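Local structure of cellulose-binding protein (Saccharophagus degradans, 2YHG) at residues A[29-43]-A[137-151]. The protein is of unproven function but probably acts in carbohydrate metabolism, this part pairing a nucleoside hydrolase-like domain with a C-terminal domain of a longer protein that probably binds polysaccharide. Numbering follows the deposited sequence. Where two conformers were deposited one is given.
Sequences YRVIHTTDMGADPDD and AVDKDDPRPVWATCW. With CA (calcium ion), chain B.
Asp36, Asp43 and Trp151 meet at a calcium ion. Asp36 gives OD1, Asp43 both carboxylate oxygens, and Trp151 its backbone O, 2.4 Å from the calcium. Two waters and Asp244 complete the shell. Thr35 OG1 donates to Asp43 OD2 (2.7 Å) on its anti side, tilted from the carboxylate plane, a second-shell bond that steadies this ligand.

The Trp151 ring lies beside His33. Its CZ2 sits over the centre of the imidazole face, 3.5 Å from His33 CG, with the planes oblique at 47°. At the imidazole edge, His33 ND1 and Thr149 OG1 share a nearly straight hydrogen bond of 2.8 Å. His33 NE2 bonds Gln50. Thr149 O takes two bonds from Thr34, one from N and a 2.7 Å one from OG1 in the carbonyl plane.

At the far end, Arg30 bends at chi3 (63°) and turns its guanidinium into the loop after helix 129-139. NH1 donates to Arg144 O (2.9 Å) and NH2 to Ala137 O (2.8 Å). Asp142 CB lies over one guanidinium face toward the rim, its carboxylate nearly parallel and meeting Arg30 by charge only, while Val146 CB covers the opposite face. Arg144 grips Asp142 side-on through NE and NH2, and its own guanidinium lies over Arg30 CG. Glu60 pairs with Arg30 and Asp58 with Arg144. Ile32 CD1 packs on Ala137 CB at 3.6 Å.

Strands 30-35 and 146-150 run parallel as the central pair of a six-stranded sheet. Calcium sits beyond their C-terminal ends, held by Asp36 and Asp43 of helix 42-52, as in nucleoside hydrolases, consistent with a nucleoside hydrolase-like domain.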
# COMPACT_ATOMS: atom_id res chain seq x y z
N TYR A 29 5.92 2.63 6.59
CA TYR A 29 4.57 2.96 7.01
C TYR A 29 3.99 1.84 7.86
O TYR A 29 4.33 0.67 7.73
CB TYR A 29 3.70 3.24 5.75
CG TYR A 29 4.20 4.42 4.93
CD1 TYR A 29 4.36 5.69 5.47
CD2 TYR A 29 4.57 4.25 3.62
CE1 TYR A 29 4.86 6.75 4.68
CE2 TYR A 29 5.02 5.28 2.84
CZ TYR A 29 5.15 6.53 3.36
OH TYR A 29 5.61 7.57 2.54
N ARG A 30 3.03 2.23 8.70
CA ARG A 30 2.34 1.33 9.61
C ARG A 30 1.05 0.86 8.95
O ARG A 30 0.23 1.70 8.56
CB ARG A 30 2.00 2.06 10.90
CG ARG A 30 3.21 2.64 11.65
CD ARG A 30 2.79 3.47 12.84
NE ARG A 30 2.10 2.65 13.82
CZ ARG A 30 1.34 3.14 14.79
NH1 ARG A 30 1.10 4.46 14.87
NH2 ARG A 30 0.80 2.33 15.67
N VAL A 31 0.84 -0.44 8.92
CA VAL A 31 -0.32 -0.99 8.22
C VAL A 31 -0.91 -2.16 9.00
O VAL A 31 -0.18 -3.02 9.51
CB VAL A 31 0.04 -1.44 6.79
CG1 VAL A 31 -1.23 -1.86 6.03
CG2 VAL A 31 0.75 -0.36 6.02
N ILE A 32 -2.25 -2.20 9.05
CA ILE A 32 -3.01 -3.28 9.60
C ILE A 32 -3.95 -3.73 8.47
O ILE A 32 -4.68 -2.90 7.93
CB ILE A 32 -3.84 -2.80 10.80
CG1 ILE A 32 -2.91 -2.42 11.95
CG2 ILE A 32 -4.89 -3.82 11.20
CD1 ILE A 32 -3.60 -1.62 13.05
N HIS A 33 -4.00 -5.03 8.20
CA HIS A 33 -4.91 -5.58 7.20
C HIS A 33 -6.04 -6.31 7.87
O HIS A 33 -5.84 -7.10 8.79
CB HIS A 33 -4.20 -6.51 6.26
CG HIS A 33 -3.13 -5.84 5.49
ND1 HIS A 33 -3.39 -4.72 4.72
CD2 HIS A 33 -1.82 -6.13 5.35
CE1 HIS A 33 -2.26 -4.38 4.13
NE2 HIS A 33 -1.29 -5.19 4.51
N THR A 34 -7.25 -6.10 7.35
CA THR A 34 -8.39 -6.94 7.67
C THR A 34 -8.82 -7.65 6.40
O THR A 34 -8.81 -7.05 5.32
CB THR A 34 -9.55 -6.15 8.32
OG1 THR A 34 -10.37 -5.45 7.35
CG2 THR A 34 -9.06 -5.15 9.37
N THR A 35 -9.10 -8.95 6.49
CA THR A 35 -9.26 -9.78 5.30
C THR A 35 -10.33 -10.83 5.51
O THR A 35 -10.34 -11.54 6.56
CB THR A 35 -7.91 -10.44 4.88
OG1 THR A 35 -8.18 -11.49 3.94
CG2 THR A 35 -7.16 -11.07 6.07
N ASP A 36 -11.18 -11.00 4.52
CA ASP A 36 -12.23 -12.02 4.53
C ASP A 36 -11.75 -13.33 3.93
O ASP A 36 -12.32 -13.85 2.98
CB ASP A 36 -13.47 -11.52 3.79
CG ASP A 36 -13.18 -11.18 2.31
OD1 ASP A 36 -12.07 -10.87 1.93
OD2 ASP A 36 -14.18 -11.24 1.51
N MET A 37 -10.72 -13.91 4.53
CA MET A 37 -10.17 -15.19 4.09
C MET A 37 -11.27 -16.21 3.90
O MET A 37 -12.17 -16.35 4.73
CB MET A 37 -9.17 -15.71 5.12
CG MET A 37 -7.89 -14.91 5.18
SD MET A 37 -6.80 -15.32 3.77
CE MET A 37 -5.53 -14.04 4.01
N GLY A 38 -11.15 -16.96 2.82
CA GLY A 38 -12.13 -17.98 2.44
C GLY A 38 -13.09 -17.53 1.36
O GLY A 38 -13.68 -18.38 0.71
N ALA A 39 -13.30 -16.24 1.18
CA ALA A 39 -14.19 -15.77 0.13
C ALA A 39 -13.64 -16.09 -1.24
O ALA A 39 -14.41 -16.39 -2.18
CB ALA A 39 -14.39 -14.27 0.25
N ASP A 40 -12.33 -15.95 -1.41
CA ASP A 40 -11.70 -16.13 -2.70
C ASP A 40 -10.22 -16.30 -2.47
O ASP A 40 -9.65 -15.72 -1.53
CB ASP A 40 -11.93 -14.91 -3.57
CG ASP A 40 -11.46 -15.12 -4.99
OD1 ASP A 40 -12.25 -15.64 -5.81
OD2 ASP A 40 -10.30 -14.77 -5.28
N PRO A 41 -9.56 -17.10 -3.30
CA PRO A 41 -8.13 -17.33 -3.08
C PRO A 41 -7.28 -16.06 -3.16
O PRO A 41 -6.14 -16.10 -2.70
CB PRO A 41 -7.75 -18.33 -4.20
CG PRO A 41 -8.83 -18.18 -5.21
CD PRO A 41 -10.08 -17.89 -4.43
N ASP A 42 -7.76 -15.00 -3.77
CA ASP A 42 -6.96 -13.82 -3.89
C ASP A 42 -6.47 -13.28 -2.56
O ASP A 42 -5.33 -12.78 -2.50
CB ASP A 42 -7.50 -12.79 -4.85
CG ASP A 42 -8.71 -12.09 -4.45
OD1 ASP A 42 -9.30 -12.33 -3.40
OD2 ASP A 42 -9.05 -11.14 -5.28
N ASP A 43 -7.22 -13.39 -1.48
CA ASP A 43 -6.71 -12.89 -0.20
C ASP A 43 -5.46 -13.66 0.22
O ASP A 43 -4.56 -13.09 0.85
CB ASP A 43 -7.77 -12.97 0.89
CG ASP A 43 -8.93 -12.00 0.69
OD1 ASP A 43 -9.69 -12.21 -0.29
OD2 ASP A 43 -9.04 -10.99 1.40
N ALA A 137 -3.28 0.28 18.34
CA ALA A 137 -2.30 0.80 17.38
C ALA A 137 -2.48 2.29 17.16
O ALA A 137 -1.50 3.05 17.16
CB ALA A 137 -2.43 0.06 16.06
N VAL A 138 -3.70 2.74 16.99
CA VAL A 138 -3.96 4.16 16.79
C VAL A 138 -3.57 4.95 18.02
O VAL A 138 -3.03 6.06 17.91
CB VAL A 138 -5.41 4.41 16.38
CG1 VAL A 138 -5.68 5.92 16.29
CG2 VAL A 138 -5.72 3.71 15.04
N ASP A 139 -3.78 4.39 19.21
CA ASP A 139 -3.45 5.07 20.44
C ASP A 139 -1.94 5.16 20.68
O ASP A 139 -1.50 5.97 21.48
CB ASP A 139 -4.10 4.36 21.63
CG ASP A 139 -5.59 4.59 21.76
OD1 ASP A 139 -6.13 5.50 21.14
OD2 ASP A 139 -6.18 3.87 22.60
N LYS A 140 -1.15 4.27 20.10
CA LYS A 140 0.27 4.15 20.40
C LYS A 140 0.97 5.49 20.16
O LYS A 140 0.69 6.20 19.20
CB LYS A 140 0.89 3.05 19.54
CG LYS A 140 2.27 2.61 19.90
CD LYS A 140 2.73 1.44 19.03
CE LYS A 140 4.10 0.94 19.40
NZ LYS A 140 4.58 -0.07 18.43
N ASP A 141 2.01 5.72 20.95
CA ASP A 141 2.83 6.93 20.89
C ASP A 141 3.87 6.84 19.79
O ASP A 141 5.03 7.16 19.99
CB ASP A 141 3.48 7.26 22.25
CG ASP A 141 4.57 6.30 22.61
OD1 ASP A 141 4.52 5.13 22.16
OD2 ASP A 141 5.48 6.71 23.36
N ASP A 142 3.44 6.49 18.59
CA ASP A 142 4.26 6.54 17.40
C ASP A 142 3.68 7.68 16.56
O ASP A 142 2.49 7.67 16.27
CB ASP A 142 4.12 5.17 16.71
CG ASP A 142 5.05 4.98 15.54
OD1 ASP A 142 5.28 5.93 14.77
OD2 ASP A 142 5.42 3.79 15.28
N PRO A 143 4.49 8.66 16.12
CA PRO A 143 3.94 9.81 15.39
C PRO A 143 3.41 9.46 14.01
O PRO A 143 2.71 10.27 13.39
CB PRO A 143 5.14 10.77 15.28
CG PRO A 143 6.31 9.88 15.34
CD PRO A 143 5.93 8.84 16.38
N ARG A 144 3.79 8.29 13.50
CA ARG A 144 3.33 7.89 12.21
C ARG A 144 1.85 7.48 12.30
O ARG A 144 1.45 6.78 13.22
CB ARG A 144 4.13 6.69 11.73
CG ARG A 144 5.60 7.01 11.41
CD ARG A 144 6.33 5.74 11.05
NE ARG A 144 6.32 4.78 12.14
CZ ARG A 144 6.64 3.50 12.00
NH1 ARG A 144 7.01 3.04 10.80
NH2 ARG A 144 6.60 2.69 13.03
N PRO A 145 1.06 7.84 11.31
CA PRO A 145 -0.31 7.38 11.26
C PRO A 145 -0.36 5.88 10.99
O PRO A 145 0.62 5.28 10.57
CB PRO A 145 -0.90 8.18 10.11
CG PRO A 145 0.23 8.62 9.30
CD PRO A 145 1.41 8.71 10.17
N VAL A 146 -1.53 5.30 11.19
CA VAL A 146 -1.67 3.93 10.82
C VAL A 146 -2.81 3.70 9.87
O VAL A 146 -3.89 4.31 9.93
CB VAL A 146 -1.72 3.05 12.04
CG1 VAL A 146 -2.88 3.45 12.87
CG2 VAL A 146 -1.74 1.58 11.68
N TRP A 147 -2.49 2.88 8.87
CA TRP A 147 -3.44 2.45 7.88
C TRP A 147 -4.13 1.20 8.35
O TRP A 147 -3.49 0.26 8.83
CB TRP A 147 -2.76 2.15 6.56
CG TRP A 147 -2.29 3.37 5.87
CD1 TRP A 147 -1.15 4.09 6.15
CD2 TRP A 147 -3.00 4.12 4.89
NE1 TRP A 147 -1.14 5.24 5.41
CE2 TRP A 147 -2.25 5.29 4.63
CE3 TRP A 147 -4.22 3.94 4.22
CZ2 TRP A 147 -2.70 6.26 3.74
CZ3 TRP A 147 -4.64 4.88 3.32
CH2 TRP A 147 -3.87 6.05 3.10
N ALA A 148 -5.45 1.17 8.18
CA ALA A 148 -6.23 -0.05 8.32
C ALA A 148 -6.92 -0.31 7.01
O ALA A 148 -7.50 0.60 6.43
CB ALA A 148 -7.21 0.02 9.50
N THR A 149 -6.86 -1.54 6.52
CA THR A 149 -7.35 -1.85 5.20
C THR A 149 -8.51 -2.82 5.25
O THR A 149 -8.68 -3.62 6.19
CB THR A 149 -6.25 -2.37 4.30
OG1 THR A 149 -5.97 -3.71 4.69
CG2 THR A 149 -4.99 -1.49 4.37
N CYS A 150 -9.31 -2.78 4.19
CA CYS A 150 -10.46 -3.67 4.01
C CYS A 150 -10.25 -4.50 2.75
O CYS A 150 -10.52 -4.06 1.63
CB CYS A 150 -11.76 -2.86 3.89
SG CYS A 150 -11.77 -1.45 5.00
N TRP A 151 -9.72 -5.71 2.93
CA TRP A 151 -9.66 -6.67 1.84
C TRP A 151 -11.01 -7.36 1.65
O TRP A 151 -11.30 -7.87 0.56
CB TRP A 151 -8.57 -7.72 2.05
CG TRP A 151 -7.16 -7.23 2.17
CD1 TRP A 151 -6.72 -5.95 2.38
CD2 TRP A 151 -6.01 -8.06 2.20
NE1 TRP A 151 -5.34 -5.93 2.50
CE2 TRP A 151 -4.89 -7.23 2.43
CE3 TRP A 151 -5.82 -9.44 2.05
CZ2 TRP A 151 -3.61 -7.75 2.56
CZ3 TRP A 151 -4.55 -9.96 2.19
CH2 TRP A 151 -3.45 -9.12 2.44
CA CA B . -10.86 -10.10 -0.23
O HOH W 1 2.43 5.22 8.53
O HOH W 2 -0.55 6.12 16.64
O HOH W 3 -13.28 -10.35 -0.73
O HOH W 4 -11.33 -10.88 -2.64